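Local atomic coordinates of vanadium-dependent haloperoxidase (Zobellia galactanivorans, PDB entry 4CIT), a protein that probably uses a vanadate cofactor and hydrogen peroxide to oxidise iodide, as a bacterial iodoperoxidase of the vanadium-dependent haloperoxidase family. Residues F212-S216 and A217-K221; M321-A324 and F325-C328; K169-Y172 and A173-R176. All coordinates share one frame; numbering follows the deposited sequence.

Contact 1. Residues F212-S216 and A217-K221; sequences FVLDS and AAQFK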
loop_
_atom_site.group_PDB
_atom_site.type_symbol
_atom_site.label_atom_id
_atom_site.label_comp_id
_atom_site.label_asym_id
_atom_site.label_seq_id
_atom_site.Cartn_x
_atom_site.Cartn_y
_atom_site.Cartn_z
ATOM N N PHE A 212 12.337 -0.286 -4.370
ATOM C CA PHE A 212 13.143 -0.366 -3.127
ATOM C C PHE A 212 14.029 -1.572 -3.001
ATOM O O PHE A 212 15.186 -1.460 -2.574
ATOM C CB PHE A 212 12.184 -0.334 -1.914
ATOM C CG PHE A 212 11.561 0.997 -1.662
ATOM C CD1 PHE A 212 12.295 2.054 -1.108
ATOM C CD2 PHE A 212 10.246 1.260 -2.011
ATOM C CE1 PHE A 212 11.671 3.270 -0.841
ATOM C CE2 PHE A 212 9.647 2.522 -1.812
ATOM C CZ PHE A 212 10.367 3.508 -1.133
ATOM N N VAL A 213 13.496 -2.760 -3.320
ATOM C CA VAL A 213 14.172 -4.062 -3.069
ATOM C C VAL A 213 14.375 -4.890 -4.359
ATOM O O VAL A 213 15.345 -5.681 -4.535
ATOM C CB VAL A 213 13.304 -4.919 -2.086
ATOM C CG1 VAL A 213 14.067 -6.099 -1.583
ATOM C CG2 VAL A 213 12.780 -4.109 -0.894
ATOM N N LEU A 214 13.443 -4.753 -5.305
ATOM C CA LEU A 214 13.508 -5.535 -6.542
ATOM C C LEU A 214 14.774 -5.210 -7.280
ATOM O O LEU A 214 15.266 -4.069 -7.222
ATOM C CB LEU A 214 12.388 -5.239 -7.495
ATOM C CG LEU A 214 10.975 -5.397 -6.943
ATOM C CD1 LEU A 214 9.940 -5.012 -7.996
ATOM C CD2 LEU A 214 10.805 -6.785 -6.415
ATOM N N ASP A 215 15.294 -6.220 -7.962
ATOM C CA ASP A 215 16.410 -5.986 -8.894
ATOM C C ASP A 215 15.986 -5.231 -10.141
ATOM O O ASP A 215 16.768 -4.458 -10.741
ATOM C CB ASP A 215 17.037 -7.320 -9.259
ATOM C CG ASP A 215 17.647 -8.022 -8.053
ATOM O OD1 ASP A 215 18.333 -7.364 -7.238
ATOM O OD2 ASP A 215 17.404 -9.261 -7.916
ATOM N N SER A 216 14.701 -5.388 -10.523
ATOM C CA SER A 216 14.127 -4.626 -11.631
ATOM C C SER A 216 12.653 -4.709 -11.521
ATOM O O SER A 216 12.160 -5.618 -10.898
ATOM C CB SER A 216 14.542 -5.122 -13.008
ATOM O OG SER A 216 13.886 -6.337 -13.322
ATOM N N ALA A 217 11.974 -3.767 -12.165
ATOM C CA ALA A 217 10.504 -3.749 -12.097
ATOM C C ALA A 217 9.841 -5.052 -12.512
ATOM O O ALA A 217 8.789 -5.403 -12.029
ATOM C CB ALA A 217 9.948 -2.579 -12.889
ATOM N N ALA A 218 10.405 -5.688 -13.531
ATOM C CA ALA A 218 9.930 -6.939 -14.080
ATOM C C ALA A 218 10.356 -8.238 -13.417
ATOM O O ALA A 218 10.016 -9.305 -13.929
ATOM C CB ALA A 218 10.287 -7.023 -15.612
ATOM N N GLN A 219 10.948 -8.189 -12.244
ATOM C CA GLN A 219 11.498 -9.343 -11.596
ATOM C C GLN A 219 10.452 -10.442 -11.336
ATOM O O GLN A 219 10.778 -11.655 -11.317
ATOM C CB GLN A 219 12.220 -8.922 -10.333
ATOM C CG GLN A 219 12.955 -10.079 -9.643
ATOM C CD GLN A 219 13.658 -9.642 -8.422
ATOM O OE1 GLN A 219 13.796 -8.462 -8.176
ATOM N NE2 GLN A 219 14.063 -10.609 -7.596
ATOM N N PHE A 220 9.234 -10.019 -11.053
ATOM C CA PHE A 220 8.169 -10.929 -10.791
ATOM C C PHE A 220 7.095 -10.940 -11.862
ATOM O O PHE A 220 5.898 -11.246 -11.582
ATOM C CB PHE A 220 7.624 -10.609 -9.370
ATOM C CG PHE A 220 8.614 -11.031 -8.313
ATOM C CD1 PHE A 220 8.765 -12.362 -7.963
ATOM C CD2 PHE A 220 9.471 -10.079 -7.768
ATOM C CE1 PHE A 220 9.760 -12.739 -7.036
ATOM C CE2 PHE A 220 10.484 -10.443 -6.902
ATOM C CZ PHE A 220 10.627 -11.777 -6.552
ATOM N N LYS A 221 7.478 -10.691 -13.083
ATOM C CA LYS A 221 6.553 -10.769 -14.237
ATOM C C LYS A 221 5.875 -12.176 -14.186
ATOM O O LYS A 221 6.620 -13.162 -14.158
ATOM C CB LYS A 221 7.361 -10.723 -15.512
ATOM C CG LYS A 221 6.554 -10.931 -16.779
ATOM C CD LYS A 221 7.367 -10.535 -18.019
ATOM C CE LYS A 221 8.465 -11.503 -18.376
ATOM N NZ LYS A 221 7.930 -12.875 -18.519
#
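Gln219 OE1 takes the backbone N-H of Asp215 at 2.7 Å from Asp215 N, a short bond with an N-H...O angle of 154°. The amide can reach back because its CG stands anti to the backbone N (chi1 -175°) and the chain runs extended beyond it. A glutamine suits the place: it has the length to span the loop and an uncharged oxygen for the peptide N-H, while its NE2 lies 3.6 Å from Asp215 OD2, the amide and carboxylate planes only 12° apart. The backbone closes the same loop more locally. Gln219 N donates to Ser216 O at 3.1 Å in a type I beta turn from Ser216 to Gln219; a second type I turn, Ala218 to Lys221, overlaps it. On the apolar side, Leu214 CD2 meets the edge of the Phe220 ring, 3.7 Å from CE2. With only the methyl of an alanine here in place of Gln219, the Asp215 N-H is likely to lose its acceptor and the bend to be less firmly held. Farther out, Leu439 of helix 426-446 touches both Leu214 and Phe220, the ring of Phe442 meets that of Phe220, and Asn92 ND2 donates to Leu214 O.

Contact 2. Residues M321-A324 and F325-C328; sequences MADA and FISC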
loop_
_atom_site.group_PDB
_atom_site.type_symbol
_atom_site.label_atom_id
_atom_site.label_comp_id
_atom_site.label_asym_id
_atom_site.label_seq_id
_atom_site.Cartn_x
_atom_site.Cartn_y
_atom_site.Cartn_z
ATOM N N MET A 321 4.803 -3.364 -0.186
ATOM C CA MET A 321 3.682 -2.942 -0.974
ATOM C C MET A 321 4.083 -2.003 -2.120
ATOM O O MET A 321 3.435 -2.015 -3.184
ATOM C CB MET A 321 2.615 -2.324 -0.109
ATOM C CG MET A 321 1.875 -3.350 0.722
ATOM S SD MET A 321 0.434 -2.633 1.609
ATOM C CE MET A 321 1.140 -1.924 2.992
ATOM N N ALA A 322 5.054 -1.128 -1.876
ATOM C CA ALA A 322 5.460 -0.146 -2.894
ATOM C C ALA A 322 6.078 -0.984 -4.026
ATOM O O ALA A 322 5.718 -0.755 -5.233
ATOM C CB ALA A 322 6.453 0.831 -2.353
ATOM N N ASP A 323 6.889 -2.012 -3.713
ATOM C CA ASP A 323 7.452 -2.873 -4.779
ATOM C C ASP A 323 6.362 -3.732 -5.480
ATOM O O ASP A 323 6.389 -3.932 -6.701
ATOM C CB ASP A 323 8.665 -3.688 -4.289
ATOM C CG ASP A 323 9.991 -2.809 -4.237
ATOM O OD1 ASP A 323 9.916 -1.501 -4.440
ATOM O OD2 ASP A 323 11.053 -3.468 -4.031
ATOM N N ALA A 324 5.358 -4.121 -4.722
ATOM C CA ALA A 324 4.223 -4.871 -5.283
ATOM C C ALA A 324 3.443 -4.037 -6.337
ATOM O O ALA A 324 3.068 -4.533 -7.449
ATOM C CB ALA A 324 3.329 -5.350 -4.196
ATOM N N PHE A 325 3.232 -2.744 -6.075
ATOM C CA PHE A 325 2.592 -1.870 -7.044
ATOM C C PHE A 325 3.435 -1.750 -8.309
ATOM O O PHE A 325 2.878 -1.645 -9.390
ATOM C CB PHE A 325 2.200 -0.539 -6.425
ATOM C CG PHE A 325 0.872 -0.543 -5.767
ATOM C CD1 PHE A 325 -0.263 -0.526 -6.552
ATOM C CD2 PHE A 325 0.761 -0.507 -4.385
ATOM C CE1 PHE A 325 -1.499 -0.523 -5.938
ATOM C CE2 PHE A 325 -0.486 -0.398 -3.779
ATOM C CZ PHE A 325 -1.608 -0.441 -4.578
ATOM N N ILE A 326 4.754 -1.555 -8.171
ATOM C CA ILE A 326 5.601 -1.467 -9.349
ATOM C C ILE A 326 5.512 -2.764 -10.196
ATOM O O ILE A 326 5.324 -2.707 -11.408
ATOM C CB ILE A 326 7.046 -1.225 -8.945
ATOM C CG1 ILE A 326 7.084 0.187 -8.337
ATOM C CG2 ILE A 326 7.985 -1.343 -10.153
ATOM C CD1 ILE A 326 8.425 0.584 -7.735
ATOM N N SER A 327 5.613 -3.919 -9.509
ATOM C CA SER A 327 5.508 -5.227 -10.176
ATOM C C SER A 327 4.140 -5.380 -10.883
ATOM O O SER A 327 4.071 -5.853 -12.032
ATOM C CB SER A 327 5.764 -6.324 -9.144
ATOM O OG SER A 327 5.703 -7.606 -9.732
ATOM N N CYS A 328 3.065 -5.002 -10.214
ATOM C CA CYS A 328 1.744 -5.184 -10.768
ATOM C C CYS A 328 1.482 -4.230 -11.926
ATOM O O CYS A 328 1.054 -4.672 -13.020
ATOM C CB CYS A 328 0.733 -4.989 -9.685
ATOM S SG CYS A 328 -0.975 -5.135 -10.318
#
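Phe325 N to Met321 O (3.0 Å) begins a run of four i to i+4 backbone hydrogen bonds, the signature of an alpha-helix, here in the middle of helix 307-335 within the PAP2-superfamily part of the chain. Ile326 N donates to Ala322 O, Ser327 N to Asp323 O at 2.9 Å, and Cys328 N to Ala324 O at 2.8 Å. The polar side chains look elsewhere. Buried Asp323 spends both carboxylate oxygens on a loop earlier in the sequence: OD1 accepts from Phe212 N, and OD2 from Val213 N and Leu214 N, an apt use of a two-oxygen acceptor facing several peptide N-H groups. Ser327 OG is bonded to Gln435 NE2 of helix 426-446. The remaining residues are small or apolar, as suits a helix enclosed by others: the bare methyl of Ala324 permits close approach to Ala374 of helix 367-383, Met321 and Phe325 both reach Val371 there, and Phe325 also packs on Pro59 and Pro60 of helix 59-80. Within the helix, the Phe325 ring leans back over the preceding turn, its CD2 3.3 Å from Met321 O, the same oxygen that accepts its backbone N-H. Asp323 and Ile326 run side by side and point the same way, about one turn apart, with Ile326 CD1 4.2 Å from Asp323 OD1.

Contact 3. Residues K169-Y172 and A173-R176; sequences KDNY and AQTR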
loop_
_atom_site.group_PDB
_atom_site.type_symbol
_atom_site.label_atom_id
_atom_site.label_comp_id
_atom_site.label_asym_id
_atom_site.label_seq_id
_atom_site.Cartn_x
_atom_site.Cartn_y
_atom_site.Cartn_z
ATOM N N LYS A 169 15.526 10.991 -6.109
ATOM C CA LYS A 169 16.230 10.391 -7.196
ATOM C C LYS A 169 15.524 9.106 -7.736
ATOM O O LYS A 169 16.118 8.358 -8.460
ATOM C CB LYS A 169 17.631 10.038 -6.722
ATOM C CG LYS A 169 18.515 11.270 -6.470
ATOM C CD LYS A 169 19.828 10.778 -5.898
ATOM C CE LYS A 169 20.723 11.870 -5.315
ATOM N NZ LYS A 169 20.970 12.876 -6.406
ATOM N N ASP A 170 14.269 8.905 -7.379
ATOM C CA ASP A 170 13.568 7.660 -7.686
ATOM C C ASP A 170 12.752 7.691 -9.001
ATOM O O ASP A 170 12.026 6.770 -9.322
ATOM C CB ASP A 170 12.659 7.252 -6.535
ATOM C CG ASP A 170 11.347 8.007 -6.470
ATOM O OD1 ASP A 170 11.146 9.063 -7.091
ATOM O OD2 ASP A 170 10.493 7.517 -5.679
ATOM N N ASN A 171 12.894 8.740 -9.773
ATOM C CA ASN A 171 12.206 8.874 -11.071
ATOM C C ASN A 171 10.785 9.288 -11.066
ATOM O O ASN A 171 10.165 9.502 -12.136
ATOM C CB ASN A 171 12.406 7.663 -11.986
ATOM C CG ASN A 171 12.531 8.067 -13.476
ATOM O OD1 ASN A 171 13.193 9.055 -13.819
ATOM N ND2 ASN A 171 12.046 7.229 -14.345
ATOM N N TYR A 172 10.210 9.491 -9.879
ATOM C CA TYR A 172 8.808 9.923 -9.818
ATOM C C TYR A 172 8.683 11.293 -10.494
ATOM O O TYR A 172 7.763 11.558 -11.248
ATOM C CB TYR A 172 8.363 10.064 -8.383
ATOM C CG TYR A 172 7.003 10.609 -8.174
ATOM C CD1 TYR A 172 5.902 9.795 -8.382
ATOM C CD2 TYR A 172 6.790 11.911 -7.732
ATOM C CE1 TYR A 172 4.623 10.253 -8.208
ATOM C CE2 TYR A 172 5.481 12.400 -7.513
ATOM C CZ TYR A 172 4.406 11.571 -7.816
ATOM O OH TYR A 172 3.109 11.955 -7.659
ATOM N N ALA A 173 9.607 12.188 -10.185
ATOM C CA ALA A 173 9.409 13.591 -10.698
ATOM C C ALA A 173 9.415 13.530 -12.226
ATOM O O ALA A 173 8.666 14.239 -12.844
ATOM C CB ALA A 173 10.506 14.527 -10.259
ATOM N N GLN A 174 10.303 12.769 -12.792
ATOM C CA GLN A 174 10.489 12.686 -14.232
ATOM C C GLN A 174 9.328 12.038 -14.893
ATOM O O GLN A 174 9.009 12.390 -16.016
ATOM C CB GLN A 174 11.744 11.935 -14.610
ATOM C CG GLN A 174 12.997 12.731 -14.309
ATOM C CD GLN A 174 13.445 12.688 -12.872
ATOM O OE1 GLN A 174 12.839 12.055 -11.983
ATOM N NE2 GLN A 174 14.472 13.475 -12.601
ATOM N N THR A 175 8.690 11.060 -14.241
ATOM C CA THR A 175 7.547 10.432 -14.885
ATOM C C THR A 175 6.283 11.290 -14.867
ATOM O O THR A 175 5.332 10.979 -15.572
ATOM C CB THR A 175 7.206 9.057 -14.225
ATOM O OG1 THR A 175 6.937 9.291 -12.846
ATOM C CG2 THR A 175 8.245 8.025 -14.476
ATOM N N ARG A 176 6.247 12.400 -14.146
ATOM C CA ARG A 176 5.071 13.279 -14.117
ATOM C C ARG A 176 4.725 13.882 -15.489
ATOM O O ARG A 176 3.583 14.047 -15.774
ATOM C CB ARG A 176 5.213 14.447 -13.103
ATOM C CG ARG A 176 5.494 14.051 -11.682
ATOM C CD ARG A 176 4.338 13.200 -11.115
ATOM N NE ARG A 176 4.661 11.783 -11.395
ATOM C CZ ARG A 176 3.796 10.776 -11.480
ATOM N NH1 ARG A 176 2.511 10.998 -11.265
ATOM N NH2 ARG A 176 4.244 9.532 -11.785
HETATM O O HOH W 1 11.452 11.720 -7.817
HETATM O O HOH W 2 13.946 11.465 -9.577
HETATM O O HOH W 3 1.116 13.175 -10.050
#
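Arg176 and Tyr172 meet as a flat stack, and following the arginine outward shows how it is built. From CB, with CG anti to the carbonyl carbon (chi1 -56°), CG passes 3.4 Å from Tyr172 O. Bends at chi2 and chi3 then fold the chain back over the phenol: CD sits over the ring face in a CH-pi contact, 4.0 Å from the centroid of the Tyr172 ring. NE does double duty, donating to Tyr172 O at 3.1 Å while lying over the same face, offset toward the rim. CZ comes to 3.4 Å from Tyr172 CE1, with guanidinium and ring planes only 9° apart, a cation-pi geometry that suits a flat cation on a flat aromatic. At the tip, NH2 donates in its own plane to Thr175 OG1 at 2.9 Å and also forms a salt bridge with Glu203, while NH1 donates to a water that lies at weak bonding distance from Tyr172 OH. Tyr172 O, Thr175 OG1 and that water, all near the guanidinium plane, help fix its rotation and so keep it flat on the ring. Trp206 touches both stacked side chains.

Tyr172 O accepts from two side-chain donors, Arg176 NE and Thr175 OG1, arriving from opposite faces of its plane. The threonine hydroxyl can do this because OG1 lies between its backbone N and carbonyl carbon (chi1 59°); it thus both donates to the carbonyl and receives from the arginine. Ahead of them, Asn171 O accepts from Thr175 N, and a water links Asn171 N to Gln174 OE1. Another water joins Asp170 OD1 to Ala173 N. The same OD1 accepts directly from Tyr172 N at 3.0 Å, an Asx turn leading into the short, weakly bonded helix 172-175.

Overall arrangement
Contacts 1 and 2 are direct neighbours, their centres 9 Å apart: the loop 212-221 lies along helix 307-335, pinned by Asp323, whose OD2 is 2.6 Å from Val213 N. Packing adds to this, with Ala217 CB 3.6 Å from Ile326 CG2. Contact 3 stands apart, its centre about 17 Å from that of contact 1 and about 16 Å from that of contact 2, without touching either; yet Tyr68 of helix 59-80 bridges the gap, bonding to Asp170 and meeting the ring of Phe212. Contact 2 leads toward the active site: the side chain of Cys328 is about 5 Å from bound vanadate, and the same helix carries Lys332 of the vanadate pocket.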